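Local structure of K Homology domain-containing protein (Pyrococcus horikoshii, 2E3U) at residues R62-K66 with I78-T84; Y37-P41 with V97-R102. The protein probably binds RNA through its two KH domains, as a pre-ribosomal RNA processing factor of the Dim2p family. The contacts are given in a common frame with arbitrary orientation. Numbering follows the deposited sequence.

Interaction 1: R62-K66 with I78-T84; sequences RTKTK and ITSTKET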
loop_
_atom_site.group_PDB
_atom_site.type_symbol
_atom_site.label_atom_id
_atom_site.label_comp_id
_atom_site.label_asym_id
_atom_site.label_seq_id
_atom_site.Cartn_x
_atom_site.Cartn_y
_atom_site.Cartn_z
ATOM N N ARG A 62 -10.790 13.274 -5.959
ATOM C CA ARG A 62 -10.389 12.327 -6.997
ATOM C C ARG A 62 -11.255 11.061 -7.124
ATOM O O ARG A 62 -11.306 10.436 -8.185
ATOM C CB ARG A 62 -8.921 11.958 -6.816
ATOM C CG ARG A 62 -7.960 13.150 -6.868
ATOM C CD ARG A 62 -6.596 12.664 -7.330
ATOM N NE ARG A 62 -5.515 13.548 -6.923
ATOM C CZ ARG A 62 -4.242 13.392 -7.269
ATOM N NH1 ARG A 62 -3.334 14.271 -6.826
ATOM N NH2 ARG A 62 -3.879 12.370 -8.057
ATOM N N THR A 63 -11.931 10.689 -6.047
ATOM C CA THR A 63 -12.784 9.492 -6.035
ATOM C C THR A 63 -14.283 9.817 -5.974
ATOM O O THR A 63 -15.122 8.973 -6.324
ATOM C CB THR A 63 -12.424 8.569 -4.845
ATOM O OG1 THR A 63 -12.619 9.274 -3.607
ATOM C CG2 THR A 63 -10.963 8.078 -4.966
ATOM N N LYS A 64 -14.607 11.035 -5.543
ATOM C CA LYS A 64 -15.985 11.510 -5.412
ATOM C C LYS A 64 -16.691 10.756 -4.300
ATOM O O LYS A 64 -17.847 10.323 -4.424
ATOM C CB LYS A 64 -16.752 11.473 -6.745
ATOM C CG LYS A 64 -16.095 12.303 -7.877
ATOM C CD LYS A 64 -16.927 12.283 -9.166
ATOM C CE LYS A 64 -16.041 12.401 -10.432
ATOM N NZ LYS A 64 -15.497 11.046 -10.868
ATOM N N THR A 65 -15.960 10.624 -3.189
ATOM C CA THR A 65 -16.458 9.971 -1.994
ATOM C C THR A 65 -16.300 10.898 -0.797
ATOM O O THR A 65 -15.637 11.943 -0.856
ATOM C CB THR A 65 -15.693 8.655 -1.714
ATOM O OG1 THR A 65 -14.288 8.943 -1.559
ATOM C CG2 THR A 65 -15.965 7.606 -2.846
ATOM N N LYS A 66 -16.901 10.507 0.299
ATOM C CA LYS A 66 -16.768 11.260 1.529
ATOM C C LYS A 66 -15.964 10.332 2.404
ATOM O O LYS A 66 -16.294 9.162 2.529
ATOM C CB LYS A 66 -18.150 11.573 2.129
ATOM C CG LYS A 66 -18.124 12.134 3.554
ATOM C CD LYS A 66 -19.464 11.944 4.259
ATOM C CE LYS A 66 -20.641 12.593 3.511
ATOM N NZ LYS A 66 -20.521 14.086 3.476
ATOM N N ILE A 78 -15.496 5.270 4.412
ATOM C CA ILE A 78 -15.519 5.745 3.059
ATOM C C ILE A 78 -16.922 5.569 2.524
ATOM O O ILE A 78 -17.406 4.450 2.384
ATOM C CB ILE A 78 -14.463 5.046 2.151
ATOM C CG1 ILE A 78 -13.045 5.197 2.721
ATOM C CG2 ILE A 78 -14.535 5.614 0.710
ATOM C CD1 ILE A 78 -12.584 4.067 3.723
ATOM N N THR A 79 -17.587 6.682 2.240
ATOM C CA THR A 79 -18.986 6.634 1.836
ATOM C C THR A 79 -19.216 7.244 0.451
ATOM O O THR A 79 -18.543 8.197 0.041
ATOM C CB THR A 79 -19.949 7.254 2.903
ATOM O OG1 THR A 79 -19.509 8.567 3.233
ATOM C CG2 THR A 79 -19.944 6.475 4.186
ATOM N N SER A 80 -20.172 6.681 -0.283
ATOM C CA SER A 80 -20.421 7.195 -1.612
ATOM C C SER A 80 -21.300 8.440 -1.482
ATOM O O SER A 80 -21.929 8.632 -0.460
ATOM C CB SER A 80 -21.072 6.119 -2.484
ATOM O OG SER A 80 -22.362 5.847 -2.018
ATOM N N THR A 81 -21.294 9.287 -2.510
ATOM C CA THR A 81 -22.142 10.471 -2.604
ATOM C C THR A 81 -22.945 10.375 -3.928
ATOM O O THR A 81 -22.813 9.393 -4.680
ATOM C CB THR A 81 -21.302 11.752 -2.601
ATOM O OG1 THR A 81 -20.581 11.848 -3.832
ATOM C CG2 THR A 81 -20.306 11.776 -1.454
ATOM N N LYS A 82 -23.755 11.385 -4.238
ATOM C CA LYS A 82 -24.431 11.395 -5.533
ATOM C C LYS A 82 -23.458 11.438 -6.726
ATOM O O LYS A 82 -23.808 10.998 -7.821
ATOM C CB LYS A 82 -25.513 12.504 -5.621
ATOM C CG LYS A 82 -25.035 13.934 -5.362
ATOM C CD LYS A 82 -26.218 14.925 -5.361
ATOM C CE LYS A 82 -26.084 15.940 -4.239
ATOM N NZ LYS A 82 -25.094 17.034 -4.531
ATOM N N GLU A 83 -22.254 11.964 -6.508
ATOM C CA GLU A 83 -21.225 12.066 -7.540
ATOM C C GLU A 83 -20.428 10.770 -7.785
ATOM O O GLU A 83 -19.693 10.688 -8.768
ATOM C CB GLU A 83 -20.244 13.201 -7.224
ATOM C CG GLU A 83 -20.649 14.576 -7.781
ATOM C CD GLU A 83 -19.667 15.714 -7.407
ATOM O OE1 GLU A 83 -19.660 16.743 -8.133
ATOM O OE2 GLU A 83 -18.917 15.593 -6.388
ATOM N N THR A 84 -20.548 9.773 -6.905
ATOM C CA THR A 84 -19.704 8.582 -7.012
ATOM C C THR A 84 -19.988 7.867 -8.326
ATOM O O THR A 84 -21.143 7.538 -8.618
ATOM C CB THR A 84 -19.865 7.619 -5.791
ATOM O OG1 THR A 84 -19.745 8.372 -4.586
ATOM C CG2 THR A 84 -18.764 6.468 -5.791
HETATM O O HOH W 1 -17.657 8.660 5.077
#

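Interaction 2: Y37-P41 with V97-R102; sequences YVKIP and VLAIGR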
loop_
_atom_site.group_PDB
_atom_site.type_symbol
_atom_site.label_atom_id
_atom_site.label_comp_id
_atom_site.label_asym_id
_atom_site.label_seq_id
_atom_site.Cartn_x
_atom_site.Cartn_y
_atom_site.Cartn_z
ATOM N N TYR A 37 -15.647 0.502 5.754
ATOM C CA TYR A 37 -15.122 0.883 7.061
ATOM C C TYR A 37 -13.742 0.288 7.212
ATOM O O TYR A 37 -13.582 -0.914 7.038
ATOM C CB TYR A 37 -16.037 0.363 8.174
ATOM C CG TYR A 37 -15.386 0.255 9.534
ATOM C CD1 TYR A 37 -14.652 -0.881 9.894
ATOM C CD2 TYR A 37 -15.530 1.267 10.470
ATOM C CE1 TYR A 37 -14.060 -1.003 11.160
ATOM C CE2 TYR A 37 -14.966 1.160 11.757
ATOM C CZ TYR A 37 -14.230 0.024 12.091
ATOM O OH TYR A 37 -13.652 -0.078 13.334
ATOM N N VAL A 38 -12.755 1.106 7.556
ATOM C CA VAL A 38 -11.421 0.544 7.883
ATOM C C VAL A 38 -10.804 1.131 9.147
ATOM O O VAL A 38 -11.375 1.999 9.777
ATOM C CB VAL A 38 -10.394 0.637 6.681
ATOM C CG1 VAL A 38 -10.902 -0.124 5.466
ATOM C CG2 VAL A 38 -10.043 2.075 6.330
ATOM N N LYS A 39 -9.620 0.657 9.504
ATOM C CA LYS A 39 -8.903 1.204 10.643
ATOM C C LYS A 39 -7.449 1.280 10.247
ATOM O O LYS A 39 -6.896 0.283 9.788
ATOM C CB LYS A 39 -9.091 0.274 11.860
ATOM C CG LYS A 39 -8.795 0.889 13.227
ATOM C CD LYS A 39 -9.813 0.383 14.260
ATOM C CE LYS A 39 -9.480 0.863 15.668
ATOM N NZ LYS A 39 -10.202 0.111 16.772
ATOM N N ILE A 40 -6.846 2.465 10.405
ATOM C CA ILE A 40 -5.422 2.700 10.124
ATOM C C ILE A 40 -4.724 3.056 11.448
ATOM O O ILE A 40 -5.395 3.424 12.405
ATOM C CB ILE A 40 -5.196 3.794 9.013
ATOM C CG1 ILE A 40 -5.540 5.225 9.518
ATOM C CG2 ILE A 40 -5.982 3.432 7.740
ATOM C CD1 ILE A 40 -4.973 6.368 8.579
ATOM N N PRO A 41 -3.383 2.909 11.522
ATOM C CA PRO A 41 -2.676 3.248 12.771
ATOM C C PRO A 41 -2.830 4.707 13.118
ATOM O O PRO A 41 -2.866 5.540 12.214
ATOM C CB PRO A 41 -1.185 2.971 12.450
ATOM C CG PRO A 41 -1.162 2.190 11.197
ATOM C CD PRO A 41 -2.466 2.412 10.472
ATOM N N VAL A 97 -6.737 4.929 1.355
ATOM C CA VAL A 97 -6.699 5.018 2.822
ATOM C C VAL A 97 -5.863 3.913 3.488
ATOM O O VAL A 97 -4.982 4.202 4.346
ATOM C CB VAL A 97 -8.132 4.967 3.425
ATOM C CG1 VAL A 97 -8.097 4.904 4.950
ATOM C CG2 VAL A 97 -8.944 6.178 2.932
ATOM N N LEU A 98 -6.176 2.662 3.139
ATOM C CA LEU A 98 -5.389 1.497 3.609
ATOM C C LEU A 98 -3.899 1.538 3.232
ATOM O O LEU A 98 -3.057 1.164 4.043
ATOM C CB LEU A 98 -5.971 0.180 3.065
ATOM C CG LEU A 98 -7.297 -0.267 3.643
ATOM C CD1 LEU A 98 -7.736 -1.494 2.856
ATOM C CD2 LEU A 98 -7.093 -0.580 5.177
ATOM N N ALA A 99 -3.608 1.953 1.987
ATOM C CA ALA A 99 -2.241 2.105 1.490
ATOM C C ALA A 99 -1.455 3.177 2.300
ATOM O O ALA A 99 -0.335 2.930 2.722
ATOM C CB ALA A 99 -2.253 2.458 -0.017
ATOM N N ILE A 100 -2.054 4.358 2.492
ATOM C CA ILE A 100 -1.499 5.382 3.389
ATOM C C ILE A 100 -1.286 4.831 4.827
ATOM O O ILE A 100 -0.236 5.003 5.426
ATOM C CB ILE A 100 -2.401 6.659 3.400
ATOM C CG1 ILE A 100 -2.465 7.250 1.981
ATOM C CG2 ILE A 100 -1.871 7.730 4.433
ATOM C CD1 ILE A 100 -3.534 8.369 1.817
ATOM N N GLY A 101 -2.286 4.160 5.362
ATOM C CA GLY A 101 -2.178 3.543 6.653
ATOM C C GLY A 101 -1.063 2.547 6.778
ATOM O O GLY A 101 -0.480 2.428 7.865
ATOM N N ARG A 102 -0.758 1.832 5.693
ATOM C CA ARG A 102 0.335 0.856 5.681
ATOM C C ARG A 102 1.690 1.438 5.212
ATOM O O ARG A 102 2.587 0.722 4.712
ATOM C CB ARG A 102 -0.079 -0.352 4.831
ATOM C CG ARG A 102 -1.174 -1.192 5.464
ATOM C CD ARG A 102 -0.601 -1.979 6.648
ATOM N NE ARG A 102 -0.778 -1.335 7.937
ATOM C CZ ARG A 102 0.056 -1.456 8.971
ATOM N NH1 ARG A 102 1.189 -2.155 8.877
ATOM N NH2 ARG A 102 -0.230 -0.839 10.106
#

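Interaction 1: R62-K66 with I78-T84
An antiparallel beta hairpin joins R62-K66 to I78-T84 at the end where its strands, 65-69 and 75-80, are linked to helices of the first KH domain. Lys66 and Thr79 form a hydrogen-bonded pair: Lys66 N donates to Thr79 O and Thr79 N to Lys66 O, both at 2.8 Å and nearly linear. A water bridges Lys66 O and Thr79 OG1 (2.9 and 2.6 Å). Beyond this pair, threonine hydroxyls take over. The carbonyl Lys64 O accepts from Thr84 OG1 at 2.7 Å and from Thr81 OG1 at 3.2 Å. Both donors belong to the type I turn Thr81-Thr84, where Thr84 OG1 also accepts from Thr81 N (2.7 Å). Thr81 OG1 accepts from Glu83 N (3.2 Å), which makes Thr81 the start of an ST turn. Threonine suits these places because one hydroxyl can donate and accept at once while its methyl packs. Lys64 leaves helix 54-63 with positive phi, turning the chain into the strand; its CB lies 3.9 Å from Glu83 CB. Thr65 OG1 donates to Thr63 OG1 (2.7 Å), pairing two buried hydroxyls across that bend. Ala93 of helix 87-101 covers Thr63, Thr65 and Ile78, while strand 35-39 flanks strand 75-80.

Interaction 2: Y37-P41 with V97-R102
Edge strand 35-39 and the residues after it pack branched aliphatic side chains on the C-terminal end of helix 87-101, without hydrogen bonds between the two segments, as part of the sheet-to-helix core of a type I KH domain. Val38, in the m rotamer, sets CG2 3.7 Å from CG1 of Val97, whose chi1 is t. Leu98 starts sideways, but its extended m,t conformation carries CD2 to 3.8 Å from Val38 CB. Ile40 adopts p,t and lays CG2 3.6 Å from Val97 O and 3.8 Å from Val97 CG1. Its CB is 3.8 Å from Gly101 CA, and this closeness explains the glycine: a beta carbon at 101 would clash with Ile40 CG2. Pro41 continues the contact, with CD 3.3 Å from Gly101 O. Arg102, the first residue past the helix, points its CA-to-CB bond away, yet its m,m chain folds back until NH2 lies 3.4 Å from Pro41 CG. Its NH1 is held by Thr168 of the second KH domain, so the long arginine reaches both domains. Behind the contact, Leu48 of helix 42-49 packs on Ile40 and Val97, Val76 of strand 75-80 on Val38 and Val97, while Leu119 of strand 118-123 meets Leu98.

In the fold
Both interactions belong to the first KH domain, their centres about 17 Å apart on one three-stranded antiparallel sheet with strand order 1-3-2. Along the chain, Y37-P41 comes first, then both segments of interaction 1, then V97-R102. Interaction 1 pairs the second and third strands, whereas interaction 2 sets the first against the helix that follows the third. They touch through Ile78, whose CD1 is 4.1 Å from Val38 CG2 and CG1 4.2 Å from Val97 CG2, uniting sheet and helix 87-101 in one core. This is the type I KH arrangement, repeated by the second domain, which interaction 2 borders through Leu98 and Arg102.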